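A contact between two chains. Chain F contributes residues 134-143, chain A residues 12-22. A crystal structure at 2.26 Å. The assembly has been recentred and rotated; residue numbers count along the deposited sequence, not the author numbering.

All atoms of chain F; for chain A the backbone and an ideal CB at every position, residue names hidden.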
# COMPACT_ATOMS: atom_id res chain seq x y z
N LEU F 134 6.28 16.85 20.11
CA LEU F 134 6.00 15.65 20.89
C LEU F 134 5.42 14.58 19.98
O LEU F 134 5.81 13.42 20.09
CB LEU F 134 5.07 15.94 22.06
CG LEU F 134 5.77 16.73 23.17
CD1 LEU F 134 4.76 17.28 24.14
CD2 LEU F 134 6.82 15.89 23.93
N ASP F 135 4.54 14.99 19.06
CA ASP F 135 3.99 14.03 18.13
C ASP F 135 5.10 13.32 17.38
O ASP F 135 5.09 12.09 17.27
CB ASP F 135 3.00 14.67 17.13
CG ASP F 135 2.50 13.66 16.11
OD1 ASP F 135 1.84 12.70 16.54
OD2 ASP F 135 2.81 13.79 14.92
N MET F 136 6.02 14.10 16.83
CA MET F 136 7.15 13.60 16.07
C MET F 136 8.06 12.67 16.87
O MET F 136 8.39 11.61 16.40
CB MET F 136 7.94 14.76 15.50
CG MET F 136 9.09 14.34 14.60
SD MET F 136 10.08 15.73 14.03
CE MET F 136 10.68 16.33 15.63
N ILE F 137 8.44 13.06 18.08
CA ILE F 137 9.30 12.27 18.94
C ILE F 137 8.68 10.91 19.30
O ILE F 137 9.31 9.82 19.23
CB ILE F 137 9.64 13.03 20.27
CG1 ILE F 137 10.49 14.27 19.98
CG2 ILE F 137 10.37 12.09 21.26
CD1 ILE F 137 10.55 15.31 21.15
N ILE F 138 7.43 10.96 19.70
CA ILE F 138 6.73 9.78 20.07
C ILE F 138 6.48 8.88 18.85
O ILE F 138 6.53 7.67 18.98
CB ILE F 138 5.43 10.12 20.79
CG1 ILE F 138 5.75 10.77 22.16
CG2 ILE F 138 4.60 8.89 21.01
CD1 ILE F 138 4.60 11.56 22.77
N GLN F 139 6.21 9.48 17.69
CA GLN F 139 6.02 8.72 16.45
C GLN F 139 7.33 8.05 16.01
O GLN F 139 7.30 6.97 15.45
CB GLN F 139 5.47 9.62 15.33
CG GLN F 139 5.09 8.90 14.07
CD GLN F 139 3.96 7.92 14.33
OE1 GLN F 139 2.85 8.34 14.70
NE2 GLN F 139 4.26 6.62 14.25
N ALA F 140 8.49 8.68 16.25
CA ALA F 140 9.75 7.99 15.95
C ALA F 140 9.90 6.74 16.78
O ALA F 140 10.31 5.69 16.27
CB ALA F 140 10.94 8.90 16.14
N TYR F 141 9.54 6.85 18.06
CA TYR F 141 9.57 5.73 18.98
C TYR F 141 8.62 4.62 18.48
O TYR F 141 8.96 3.44 18.49
CB TYR F 141 9.21 6.21 20.40
CG TYR F 141 8.75 5.11 21.34
CD1 TYR F 141 9.68 4.33 22.06
CD2 TYR F 141 7.38 4.86 21.54
CE1 TYR F 141 9.23 3.31 22.93
CE2 TYR F 141 6.94 3.82 22.40
CZ TYR F 141 7.86 3.08 23.09
OH TYR F 141 7.42 2.08 23.93
N GLU F 142 7.45 4.99 18.02
CA GLU F 142 6.52 3.99 17.48
C GLU F 142 7.07 3.30 16.21
O GLU F 142 7.00 2.07 16.10
CB GLU F 142 5.14 4.58 17.22
CG GLU F 142 4.51 5.09 18.51
CD GLU F 142 3.25 5.89 18.27
OE1 GLU F 142 2.16 5.30 17.95
OE2 GLU F 142 3.33 7.09 18.39
N TYR F 143 7.62 4.07 15.27
CA TYR F 143 8.16 3.49 14.08
C TYR F 143 9.42 2.62 14.40
O TYR F 143 9.65 1.62 13.70
CB TYR F 143 8.45 4.51 13.01
CG TYR F 143 7.25 5.03 12.30
CD1 TYR F 143 6.15 4.19 11.92
CD2 TYR F 143 7.19 6.37 11.94
CE1 TYR F 143 5.05 4.73 11.25
CE2 TYR F 143 6.12 6.90 11.25
CZ TYR F 143 5.06 6.10 10.91
OH TYR F 143 4.02 6.75 10.27
N UNK A 12 -2.07 7.97 26.86
CA UNK A 12 -3.12 8.62 26.12
C UNK A 12 -2.67 8.93 24.68
O UNK A 12 -3.41 8.76 23.74
CB UNK A 12 -3.55 9.90 26.84
N UNK A 13 -1.43 9.35 24.53
CA UNK A 13 -0.94 9.84 23.27
C UNK A 13 -0.69 8.65 22.34
O UNK A 13 -1.00 8.72 21.17
CB UNK A 13 0.33 10.67 23.47
N UNK A 14 -0.12 7.59 22.89
CA UNK A 14 0.01 6.29 22.23
C UNK A 14 -1.35 5.74 21.80
O UNK A 14 -1.50 5.22 20.69
CB UNK A 14 0.71 5.29 23.16
N UNK A 15 -2.34 5.88 22.67
CA UNK A 15 -3.71 5.54 22.32
C UNK A 15 -4.23 6.29 21.08
O UNK A 15 -4.72 5.67 20.18
CB UNK A 15 -4.62 5.83 23.51
N UNK A 16 -4.16 7.62 21.09
CA UNK A 16 -4.49 8.42 19.91
C UNK A 16 -3.67 8.06 18.64
O UNK A 16 -4.15 8.18 17.52
CB UNK A 16 -4.28 9.90 20.24
N UNK A 17 -2.41 7.69 18.82
CA UNK A 17 -1.61 7.18 17.72
C UNK A 17 -2.19 5.94 17.04
O UNK A 17 -2.00 5.73 15.87
CB UNK A 17 -0.20 6.86 18.23
N UNK A 18 -2.92 5.12 17.78
CA UNK A 18 -3.63 3.99 17.20
C UNK A 18 -4.62 4.37 16.06
O UNK A 18 -4.75 3.65 15.05
CB UNK A 18 -4.39 3.27 18.31
N UNK A 19 -5.24 5.54 16.21
CA UNK A 19 -6.11 6.09 15.17
C UNK A 19 -5.40 6.42 13.91
O UNK A 19 -6.07 6.55 12.89
CB UNK A 19 -6.82 7.35 15.68
N UNK A 20 -4.06 6.56 13.94
CA UNK A 20 -3.31 6.80 12.70
C UNK A 20 -3.27 5.56 11.82
O UNK A 20 -3.06 5.66 10.62
CB UNK A 20 -1.88 7.25 13.02
N UNK A 21 -3.45 4.42 12.43
CA UNK A 21 -3.28 3.13 11.77
C UNK A 21 -4.59 2.38 11.55
O UNK A 21 -4.68 1.62 10.62
CB UNK A 21 -2.33 2.26 12.59
N UNK A 22 -5.59 2.63 12.40
CA UNK A 22 -6.89 1.98 12.30
C UNK A 22 -7.66 2.51 11.07
O UNK A 22 -7.83 3.72 10.90
CB UNK A 22 -7.70 2.21 13.58

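The chain F stretch is helical throughout and presents Asp135(F), Ile138(F), Gln139(F), Tyr141(F) and Glu142(F) to its partner: an apolar patch beside two acids and an amide. The helix of chain A crosses it at 72°, with axes 11.0 Å apart at closest approach, so side chains must bridge most of the gap.

Position 12 has nothing of chain F within reach of its ideal CB, and this contact sets no preference there. It is Leu12(A), which takes no part.

At position 13 the CA-to-CB bond points toward chain F, and the ideal CB lies 4.4 Å from Ile138(F) CD1. That apolar neighbour favours an aliphatic side chain of middling size: valine, isoleucine, leucine or perhaps methionine. The residue is Ile13(A), with chi1 in the m well, and its CG2 packs 3.7 Å from Ile138(F) CD1.

Position 14 points sideways, its ideal CB 5.4 Å from Glu142(F) OE1. A long polar chain could seek that carboxylate, but Ile138(F) and the ring of Tyr141(F) flank the space and would also suit leucine or methionine. Leu14(A), with rotamer m,t, brings its end nearer than its CB direction suggests. Leu14(A) CD2 sits 4.0 Å from Ile138(F) CG2 and meets the Tyr141(F) ring at its edge, 4.2 Å from Tyr141(F) CE2. Leu14(A) CD2 also lies 3.8 Å from Glu142(F) CD, so it covers part of the acid's side chain.

Position 15 points away and position 16 is out of reach; chain F constrains neither. They are Leu15(A) and Ala16(A).

Position 17 is the most restricted. Its CB direction is toward chain F, but an ideal CB would lie 2.8 Å from Glu142(F) OE1, a clash with the carboxylate as it stands. The phi/psi of -59/-30 is ordinary helix and makes no demand for glycine, so it is the neighbour rather than the backbone that calls for it. Gly17(A) leaves its CA 4.2 Å from Glu142(F) OE1.

Positions 18 and 19 make no contact, the first pointing away and the second out of reach. They are Lys18(A) and Leu19(A).

Position 20 points toward chain F, with its ideal CB 5.1 Å from Gln139(F) OE1 and the carboxylate of Asp135(F) farther on. A long donor, ideally cationic, suits this: lysine or arginine. Lys20(A) is nearly fully extended beyond its m chi1. Lys20(A) NZ donates to Gln139(F) OE1 at 2.8 Å and to Asp135(F) OD1 at 2.9 Å, the latter also a salt bridge.

Position 21 also points toward chain F, but no atom lies within 5.5 Å of its ideal CB, so only a long side chain can cross to the acid at Glu142(F). Arginine or lysine would answer the charge. Arg21(A) places NH1 3.3 Å from Glu142(F) OE1, a salt bridge whose hydrogen bond is weak. Water 1 bridges the chains, donating to Glu142(F) OE1 at 2.5 Å and to Leu14(A) O at 2.7 Å, and accepts a weak bond from Arg21(A) NH2 at 3.4 Å.

Position 22, out of reach, is Ile22(A).

Chain A, residues 12-22: LILLAGKLKRI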
# COMPACT_ATOMS: atom_id res chain seq x y z
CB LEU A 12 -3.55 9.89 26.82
CG LEU A 12 -4.43 9.62 28.05
CD1 LEU A 12 -4.67 10.93 28.80
CD2 LEU A 12 -5.78 8.98 27.64
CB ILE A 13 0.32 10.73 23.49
CG1 ILE A 13 -0.12 12.05 24.11
CG2 ILE A 13 1.02 10.99 22.22
CD1 ILE A 13 0.96 12.87 24.68
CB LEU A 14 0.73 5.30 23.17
CG LEU A 14 2.23 5.58 23.35
CD1 LEU A 14 2.83 4.70 24.47
CD2 LEU A 14 3.00 5.35 22.07
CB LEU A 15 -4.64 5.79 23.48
CG LEU A 15 -6.01 5.12 23.26
CD1 LEU A 15 -5.88 3.60 23.51
CD2 LEU A 15 -7.02 5.68 24.12
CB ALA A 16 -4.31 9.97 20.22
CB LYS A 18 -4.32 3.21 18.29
CG LYS A 18 -3.42 2.41 19.17
CD LYS A 18 -4.32 1.66 20.18
CE LYS A 18 -3.62 0.79 21.23
NZ LYS A 18 -2.27 0.47 20.77
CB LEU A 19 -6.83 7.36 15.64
CG LEU A 19 -7.76 7.28 16.84
CD1 LEU A 19 -8.63 8.56 16.90
CD2 LEU A 19 -8.61 6.08 16.79
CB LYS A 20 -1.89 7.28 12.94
CG LYS A 20 -1.79 8.63 13.66
CD LYS A 20 -0.33 9.03 13.74
CE LYS A 20 -0.04 10.23 14.67
NZ LYS A 20 1.39 10.71 14.44
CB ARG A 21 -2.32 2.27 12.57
CG ARG A 21 -1.03 2.99 12.72
CD ARG A 21 0.02 2.13 13.24
NE ARG A 21 -0.25 1.63 14.57
CZ ARG A 21 -0.02 2.28 15.70
NH1 ARG A 21 0.42 3.53 15.72
NH2 ARG A 21 -0.29 1.69 16.85
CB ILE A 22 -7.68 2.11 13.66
CG1 ILE A 22 -7.00 1.23 14.71
CG2 ILE A 22 -9.13 1.68 13.52
CD1 ILE A 22 -7.34 1.59 16.19
O HOH W 1 0.40 4.09 19.16
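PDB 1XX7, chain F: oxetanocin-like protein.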